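Local coordinates for N-ACETYLMURAMOYL-L-ALANINE AMIDASE CwlV (Paenibacillus polymyxa, PDB 1JWQ), which probably cleaves, as a zinc-dependent amidase, the bond between N-acetylmuramic acid and L-alanine in bacterial cell-wall peptidoglycan, here represented by its catalytic domain, at residues Asn24-Phe29 / Leu155-Gln161; Ala8-Asp14 / Thr52-Phe58; Ala81-Ser87 / Tyr145-Ala149. All coordinates share one frame. Residues are numbered along the deposited sequence.

Contact 1 of 3, residues Asn24-Phe29 / Leu155-Gln161. With ZN (zinc ion), chain B.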
# COMPACT_ATOMS: atom_id res chain seq x y z
N ASN A 24 13.94 5.46 11.18
CA ASN A 24 12.95 4.60 10.54
C ASN A 24 13.13 4.51 9.03
O ASN A 24 13.50 5.48 8.37
CB ASN A 24 11.54 5.12 10.82
CG ASN A 24 11.22 5.20 12.30
OD1 ASN A 24 10.91 6.27 12.82
ND2 ASN A 24 11.30 4.06 12.98
N TYR A 25 12.86 3.32 8.49
CA TYR A 25 12.97 3.07 7.05
C TYR A 25 11.58 2.79 6.50
O TYR A 25 10.77 2.13 7.15
CB TYR A 25 13.84 1.84 6.78
CG TYR A 25 15.32 2.05 6.97
CD1 TYR A 25 16.16 0.97 7.27
CD2 TYR A 25 15.90 3.31 6.81
CE1 TYR A 25 17.53 1.14 7.41
CE2 TYR A 25 17.27 3.49 6.95
CZ TYR A 25 18.08 2.41 7.25
OH TYR A 25 19.44 2.58 7.38
N GLU A 26 11.31 3.27 5.29
CA GLU A 26 10.02 3.04 4.67
C GLU A 26 9.73 1.54 4.50
O GLU A 26 8.60 1.10 4.69
CB GLU A 26 9.97 3.72 3.29
CG GLU A 26 8.69 3.44 2.52
CD GLU A 26 8.79 3.85 1.06
OE1 GLU A 26 7.88 3.49 0.28
OE2 GLU A 26 9.78 4.53 0.70
N LYS A 27 10.75 0.77 4.13
CA LYS A 27 10.57 -0.67 3.93
C LYS A 27 9.97 -1.34 5.15
O LYS A 27 9.18 -2.29 5.03
CB LYS A 27 11.90 -1.34 3.57
CG LYS A 27 12.95 -1.31 4.67
CD LYS A 27 14.13 -2.23 4.33
CE LYS A 27 15.14 -2.29 5.47
NZ LYS A 27 16.22 -3.31 5.21
N THR A 28 10.35 -0.86 6.33
CA THR A 28 9.87 -1.39 7.60
C THR A 28 8.38 -1.12 7.73
O THR A 28 7.60 -2.00 8.11
CB THR A 28 10.62 -0.73 8.77
OG1 THR A 28 12.03 -0.83 8.54
CG2 THR A 28 10.28 -1.43 10.08
N PHE A 29 7.99 0.12 7.44
CA PHE A 29 6.59 0.51 7.50
C PHE A 29 5.76 -0.29 6.50
O PHE A 29 4.70 -0.82 6.85
CB PHE A 29 6.44 2.00 7.19
CG PHE A 29 5.01 2.46 7.04
CD1 PHE A 29 4.21 2.66 8.15
CD2 PHE A 29 4.47 2.66 5.77
CE1 PHE A 29 2.88 3.05 8.01
CE2 PHE A 29 3.14 3.06 5.62
CZ PHE A 29 2.35 3.26 6.75
N LEU A 155 3.02 7.39 11.40
CA LEU A 155 3.06 6.20 10.56
C LEU A 155 3.64 5.00 11.29
O LEU A 155 3.30 3.86 10.97
CB LEU A 155 3.85 6.47 9.27
CG LEU A 155 2.96 6.70 8.03
CD1 LEU A 155 2.13 7.96 8.22
CD2 LEU A 155 3.82 6.81 6.78
N PHE A 156 4.52 5.24 12.26
CA PHE A 156 5.10 4.14 13.01
C PHE A 156 4.39 3.89 14.33
O PHE A 156 4.90 3.20 15.20
CB PHE A 156 6.59 4.34 13.22
CG PHE A 156 7.42 4.00 12.02
CD1 PHE A 156 7.55 4.90 10.97
CD2 PHE A 156 7.99 2.74 11.90
CE1 PHE A 156 8.25 4.55 9.81
CE2 PHE A 156 8.69 2.37 10.74
CZ PHE A 156 8.82 3.28 9.70
N ASP A 157 3.19 4.46 14.46
CA ASP A 157 2.38 4.26 15.65
C ASP A 157 1.52 3.03 15.40
O ASP A 157 0.84 2.93 14.38
CB ASP A 157 1.49 5.49 15.90
CG ASP A 157 0.55 5.29 17.08
OD1 ASP A 157 -0.52 4.65 16.90
OD2 ASP A 157 0.87 5.77 18.18
N GLU A 158 1.57 2.08 16.33
CA GLU A 158 0.81 0.84 16.19
C GLU A 158 -0.68 1.00 15.95
O GLU A 158 -1.24 0.33 15.09
CB GLU A 158 1.03 -0.06 17.41
CG GLU A 158 2.16 -1.04 17.20
CD GLU A 158 1.93 -1.90 15.98
OE1 GLU A 158 1.49 -3.07 16.13
OE2 GLU A 158 2.17 -1.41 14.85
N ASP A 159 -1.33 1.88 16.71
CA ASP A 159 -2.76 2.08 16.55
C ASP A 159 -3.08 2.64 15.17
O ASP A 159 -4.05 2.24 14.54
CB ASP A 159 -3.30 3.00 17.65
CG ASP A 159 -3.08 2.44 19.04
OD1 ASP A 159 -3.26 1.21 19.21
OD2 ASP A 159 -2.75 3.22 19.95
N PHE A 160 -2.25 3.57 14.71
CA PHE A 160 -2.43 4.18 13.40
C PHE A 160 -2.39 3.08 12.34
O PHE A 160 -3.28 2.98 11.50
CB PHE A 160 -1.30 5.18 13.12
CG PHE A 160 -1.25 5.67 11.70
CD1 PHE A 160 -2.07 6.72 11.28
CD2 PHE A 160 -0.39 5.08 10.78
CE1 PHE A 160 -2.04 7.16 9.95
CE2 PHE A 160 -0.35 5.52 9.45
CZ PHE A 160 -1.18 6.56 9.04
N GLN A 161 -1.35 2.25 12.40
CA GLN A 161 -1.19 1.17 11.44
C GLN A 161 -2.38 0.22 11.42
O GLN A 161 -2.87 -0.15 10.36
CB GLN A 161 0.09 0.38 11.74
CG GLN A 161 1.35 1.23 11.73
CD GLN A 161 2.62 0.42 11.78
OE1 GLN A 161 2.60 -0.78 12.07
NE2 GLN A 161 3.75 1.06 11.49
ZN ZN B . 8.21 3.68 -1.72
O HOH W 1 7.51 5.58 -1.75
O HOH W 2 8.61 4.17 -3.88
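Phe156 lays one face of its ring against the side chain of Asn24, with Asn24 CB 3.7 Å from the ring centroid in a CH-pi contact. The edge of the same ring meets the start of the helix that begins at Glu26. Phe156 CZ is 3.4 Å from Tyr25 O, and Phe156 CE2 is 4.1 Å from Thr28 CB. Phe29 makes the second half of the contact. Its CB packs on Phe156 CZ at 3.7 Å, while Leu155 CD2 sits over a face of the Phe29 ring, 4.0 Å from its centroid. Phe29 CE1 also lies 4.3 Å from Phe160 CE2, at the edge of the Phe160 ring. This is apolar packing of the N-terminal turn of helix 26-42 against the junction of helices 149-155 and 158-176, on one side of the open alpha-beta-alpha fold. Phe156 leaves helical geometry at that junction. Asp157 then N-caps the next helix: its OD1 accepts from Phe160 N at 3.0 Å and, weakly, from Asp159 N at 2.9 Å. Gln161 NE2 donates to Leu155 O at 2.9 Å, bridging the junction, and lies 3.7 Å from Phe29 CD1. Glu26 points away from this packing, and its OE1 binds the zinc ion at 2.0 Å. His10, His80 and two waters complete the metal site.

Contact 2 of 3, residues Ala8-Asp14 / Thr52-Phe58. With ZN (zinc ion), chain B.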
# COMPACT_ATOMS: atom_id res chain seq x y z
N ALA A 8 4.51 -4.93 -0.38
CA ALA A 8 5.16 -4.02 0.55
C ALA A 8 6.36 -3.47 -0.20
O ALA A 8 7.31 -4.19 -0.48
CB ALA A 8 5.63 -4.77 1.80
N GLY A 9 6.31 -2.19 -0.55
CA GLY A 9 7.38 -1.58 -1.30
C GLY A 9 8.77 -1.72 -0.71
O GLY A 9 8.95 -1.74 0.51
N HIS A 10 9.76 -1.83 -1.60
CA HIS A 10 11.16 -1.92 -1.21
C HIS A 10 11.50 -3.18 -0.42
O HIS A 10 10.78 -4.17 -0.48
CB HIS A 10 11.52 -0.67 -0.43
CG HIS A 10 11.00 0.59 -1.06
ND1 HIS A 10 11.46 1.05 -2.28
CD2 HIS A 10 9.97 1.40 -0.71
CE1 HIS A 10 10.74 2.10 -2.64
NE2 HIS A 10 9.83 2.33 -1.72
N GLY A 11 12.62 -3.13 0.30
CA GLY A 11 13.02 -4.28 1.08
C GLY A 11 14.50 -4.60 0.99
O GLY A 11 15.13 -4.37 -0.05
N ALA A 12 15.04 -5.14 2.07
CA ALA A 12 16.45 -5.51 2.14
C ALA A 12 17.33 -4.31 1.83
O ALA A 12 17.23 -3.27 2.48
CB ALA A 12 16.73 -6.66 1.16
N LYS A 13 18.20 -4.45 0.82
CA LYS A 13 19.10 -3.36 0.46
C LYS A 13 18.36 -2.08 0.09
O LYS A 13 18.93 -0.99 0.20
CB LYS A 13 20.02 -3.79 -0.68
CG LYS A 13 19.32 -4.22 -1.96
CD LYS A 13 20.34 -4.68 -3.00
CE LYS A 13 19.67 -5.08 -4.30
NZ LYS A 13 20.66 -5.54 -5.31
N ASP A 14 17.11 -2.20 -0.33
CA ASP A 14 16.31 -1.03 -0.68
C ASP A 14 15.48 -0.65 0.54
O ASP A 14 14.46 -1.26 0.83
CB ASP A 14 15.38 -1.34 -1.86
CG ASP A 14 14.58 -0.13 -2.32
OD1 ASP A 14 14.86 1.00 -1.84
OD2 ASP A 14 13.68 -0.29 -3.17
N THR A 52 3.81 -10.24 -1.90
CA THR A 52 5.02 -10.36 -2.71
C THR A 52 6.20 -10.62 -1.78
O THR A 52 7.12 -11.36 -2.13
CB THR A 52 5.29 -9.09 -3.53
OG1 THR A 52 5.33 -7.96 -2.66
CG2 THR A 52 4.19 -8.90 -4.57
N ARG A 53 6.17 -10.01 -0.59
CA ARG A 53 7.22 -10.23 0.40
C ARG A 53 6.62 -10.17 1.79
O ARG A 53 5.79 -9.31 2.10
CB ARG A 53 8.35 -9.21 0.25
CG ARG A 53 8.10 -7.84 0.82
CD ARG A 53 9.37 -7.00 0.70
NE ARG A 53 9.16 -5.62 1.13
CZ ARG A 53 9.47 -5.14 2.33
NH1 ARG A 53 9.99 -5.94 3.26
NH2 ARG A 53 9.25 -3.87 2.61
N SER A 54 7.04 -11.11 2.64
CA SER A 54 6.54 -11.21 4.00
C SER A 54 7.64 -11.00 5.01
O SER A 54 7.42 -11.13 6.21
CB SER A 54 5.90 -12.59 4.20
OG SER A 54 4.95 -12.84 3.19
N ASP A 55 8.83 -10.67 4.52
CA ASP A 55 9.99 -10.42 5.36
C ASP A 55 10.87 -9.38 4.68
O ASP A 55 10.52 -8.86 3.62
CB ASP A 55 10.77 -11.71 5.61
CG ASP A 55 11.32 -12.32 4.33
OD1 ASP A 55 11.94 -13.41 4.41
OD2 ASP A 55 11.13 -11.73 3.25
N ASP A 56 12.02 -9.08 5.28
CA ASP A 56 12.90 -8.08 4.72
C ASP A 56 13.77 -8.61 3.59
O ASP A 56 15.00 -8.68 3.70
CB ASP A 56 13.77 -7.48 5.82
CG ASP A 56 14.48 -6.23 5.37
OD1 ASP A 56 13.91 -5.50 4.53
OD2 ASP A 56 15.60 -5.98 5.86
N THR A 57 13.13 -8.98 2.48
CA THR A 57 13.84 -9.50 1.32
C THR A 57 13.74 -8.51 0.17
O THR A 57 12.79 -7.73 0.09
CB THR A 57 13.25 -10.83 0.84
OG1 THR A 57 12.91 -11.65 1.96
CG2 THR A 57 14.26 -11.58 -0.03
N PHE A 58 14.72 -8.55 -0.72
CA PHE A 58 14.75 -7.67 -1.88
C PHE A 58 13.96 -8.27 -3.03
O PHE A 58 14.00 -9.48 -3.26
CB PHE A 58 16.19 -7.41 -2.32
CG PHE A 58 16.30 -6.55 -3.55
CD1 PHE A 58 16.32 -7.12 -4.82
CD2 PHE A 58 16.35 -5.16 -3.44
CE1 PHE A 58 16.40 -6.33 -5.96
CE2 PHE A 58 16.42 -4.36 -4.57
CZ PHE A 58 16.45 -4.94 -5.84
ZN ZN B . 8.21 3.68 -1.72
O HOH W 3 4.32 -7.70 0.33
O HOH W 1 7.51 5.58 -1.75
O HOH W 2 8.61 4.17 -3.88
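Hydrogen bonds from Arg53 dominate this contact between two loops. Its NE donates to Ala8 O at 2.8 Å and its NH2 to Gly9 O at 3.0 Å. Arg53 NH1 bonds Asp55 O at 3.0 Å within its own loop. Further along, Ala12 N donates to Asp56 OD1 at 2.7 Å. Water 3 accepts from both Ala8 N (2.9 Å) and Arg53 N (3.1 Å). The cation-pi contact is made by Lys13, whose NZ lies 4.3 Å from the Phe58 ring centroid, over the face. Apolar contact is made by Ala12 CB, which meets Phe58 CB at 3.6 Å. The type II' turn Gly11-Asp14 brings Asp14 back to His10, and His10 ND1 donates to Asp14 OD2 at 2.7 Å. His10 NE2 binds the zinc ion at 2.1 Å. Both loops follow neighbouring parallel strands, 2-8 and 47-51. Helix 26-42 lies beside them, where Lys27 forms a salt bridge with Asp56 and Leu31 touches Arg53.

Contact 3 of 3, residues Ala81-Ser87 / Tyr145-Ala149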
# COMPACT_ATOMS: atom_id res chain seq x y z
N ALA A 81 5.39 4.61 1.70
CA ALA A 81 5.40 5.78 2.57
C ALA A 81 6.14 6.80 1.71
O ALA A 81 7.10 6.45 1.02
CB ALA A 81 6.16 5.50 3.86
N ASN A 82 5.69 8.05 1.76
CA ASN A 82 6.24 9.12 0.94
C ASN A 82 7.39 9.91 1.56
O ASN A 82 7.70 9.78 2.75
CB ASN A 82 5.09 10.08 0.59
CG ASN A 82 5.12 10.53 -0.85
OD1 ASN A 82 4.09 10.91 -1.40
ND2 ASN A 82 6.29 10.51 -1.46
N SER A 83 8.02 10.74 0.74
CA SER A 83 9.12 11.58 1.19
C SER A 83 9.20 12.80 0.30
O SER A 83 8.96 12.71 -0.91
CB SER A 83 10.45 10.82 1.14
OG SER A 83 11.46 11.55 1.80
N SER A 84 9.53 13.94 0.90
CA SER A 84 9.63 15.20 0.18
C SER A 84 10.86 15.97 0.62
O SER A 84 11.35 15.78 1.73
CB SER A 84 8.38 16.04 0.45
OG SER A 84 8.55 17.37 -0.03
N GLY A 85 11.35 16.85 -0.25
CA GLY A 85 12.50 17.67 0.08
C GLY A 85 12.17 18.65 1.19
O GLY A 85 13.07 19.19 1.83
N SER A 86 10.88 18.88 1.41
CA SER A 86 10.43 19.78 2.47
C SER A 86 9.78 18.97 3.59
O SER A 86 8.93 18.12 3.32
CB SER A 86 9.42 20.79 1.94
OG SER A 86 8.83 21.51 3.01
N SER A 87 10.17 19.23 4.83
CA SER A 87 9.61 18.50 5.97
C SER A 87 8.16 18.90 6.23
O SER A 87 7.48 18.28 7.05
CB SER A 87 10.44 18.75 7.23
OG SER A 87 10.13 20.01 7.81
N TYR A 145 3.88 10.95 4.83
CA TYR A 145 5.26 11.39 4.60
C TYR A 145 6.20 11.12 5.77
O TYR A 145 5.95 11.57 6.88
CB TYR A 145 5.28 12.89 4.27
CG TYR A 145 4.83 13.18 2.86
CD1 TYR A 145 5.76 13.51 1.87
CD2 TYR A 145 3.49 13.08 2.51
CE1 TYR A 145 5.35 13.74 0.56
CE2 TYR A 145 3.07 13.30 1.20
CZ TYR A 145 4.01 13.63 0.23
OH TYR A 145 3.59 13.84 -1.06
N LEU A 146 7.27 10.39 5.49
CA LEU A 146 8.26 10.07 6.51
C LEU A 146 9.23 11.23 6.68
O LEU A 146 10.06 11.22 7.59
CB LEU A 146 9.05 8.82 6.09
CG LEU A 146 8.21 7.55 5.96
CD1 LEU A 146 9.10 6.38 5.55
CD2 LEU A 146 7.52 7.26 7.28
N SER A 147 9.11 12.22 5.81
CA SER A 147 9.96 13.41 5.84
C SER A 147 9.43 14.48 6.79
O SER A 147 10.08 15.50 7.03
CB SER A 147 10.11 13.98 4.43
OG SER A 147 8.88 13.94 3.73
N ASN A 148 8.23 14.24 7.32
CA ASN A 148 7.61 15.16 8.27
C ASN A 148 7.74 14.50 9.64
O ASN A 148 7.33 13.36 9.83
CB ASN A 148 6.14 15.38 7.91
CG ASN A 148 5.39 16.20 8.94
OD1 ASN A 148 4.96 15.68 9.97
ND2 ASN A 148 5.24 17.50 8.68
N ALA A 149 8.31 15.22 10.60
CA ALA A 149 8.52 14.69 11.94
C ALA A 149 7.29 14.09 12.60
O ALA A 149 7.32 12.94 13.06
CB ALA A 149 9.11 15.77 12.84
O HOH W 4 7.65 16.13 4.41
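Ala81, near the end of strand 75-82, points its CB at Leu146, and Ala81 CB meets Leu146 CD1 at 3.5 Å. Its backbone N is bonded to the zinc ligand Glu26. Asn82 forms a parallel beta bridge with Tyr145, their CA atoms 4.4 Å apart. Asn82 O accepts from Leu146 N at 2.8 Å. The side chains of the bridged pair lie on the same face of the sheet, and Asn82 CB sits over the Tyr145 ring, 3.5 Å from its centroid. The Tyr145 hydroxyl bonds Glu93 of the antiparallel neighbour strand 92-96. The contact thus continues the pairing of strands 75-82 and 138-145, central in the mixed sheet of this alpha-beta-alpha domain, to where both segments leave the sheet. Beyond the bridge, Ser83 has its CA 3.5 Å from Ser147 OG. Ser84 N then donates to Ser147 OG at 2.9 Å. Ser84 also forms an ST turn, its OG accepting from Ser86 N at 3.1 Å; outside the segments the same hydroxyl is bonded to Ser89. Water 4 donates to Ser86 O and accepts from Ser147 OG, both at 2.6 Å. At Ser87 the two segments come close again. Ser87 CA makes a CA-H...O contact with Ser147 O at 3.2 Å, and Ser87 O accepts from Asn148 ND2 at 2.9 Å. Asn148 is the last residue of the type I turn Tyr145-Asn148 and the N-cap of helix 149-155, where its OD1 accepts from Glu151 N.

Overall arrangement
From the N terminus, strand 2-8 leads into 8-14, the first half of contact 2. The chain then passes 24-29, which opens contact 1, before 52-58 closes contact 2. These two contacts therefore cross, and they meet in space where Lys27 reaches Asp56 and Arg53. Residues 81-87 open contact 3 and 145-149 close it, all within the long loop that contact 1 ends at 155-161. Contacts 2 and 3 follow in series and do not touch. Contact 2 joins the loops after two strands, contact 3 joins two strand ends, and contact 1 ties helix 26-42 to the C-terminal helices. Glu26 and His10 bring contacts 1 and 2 together at the zinc ion.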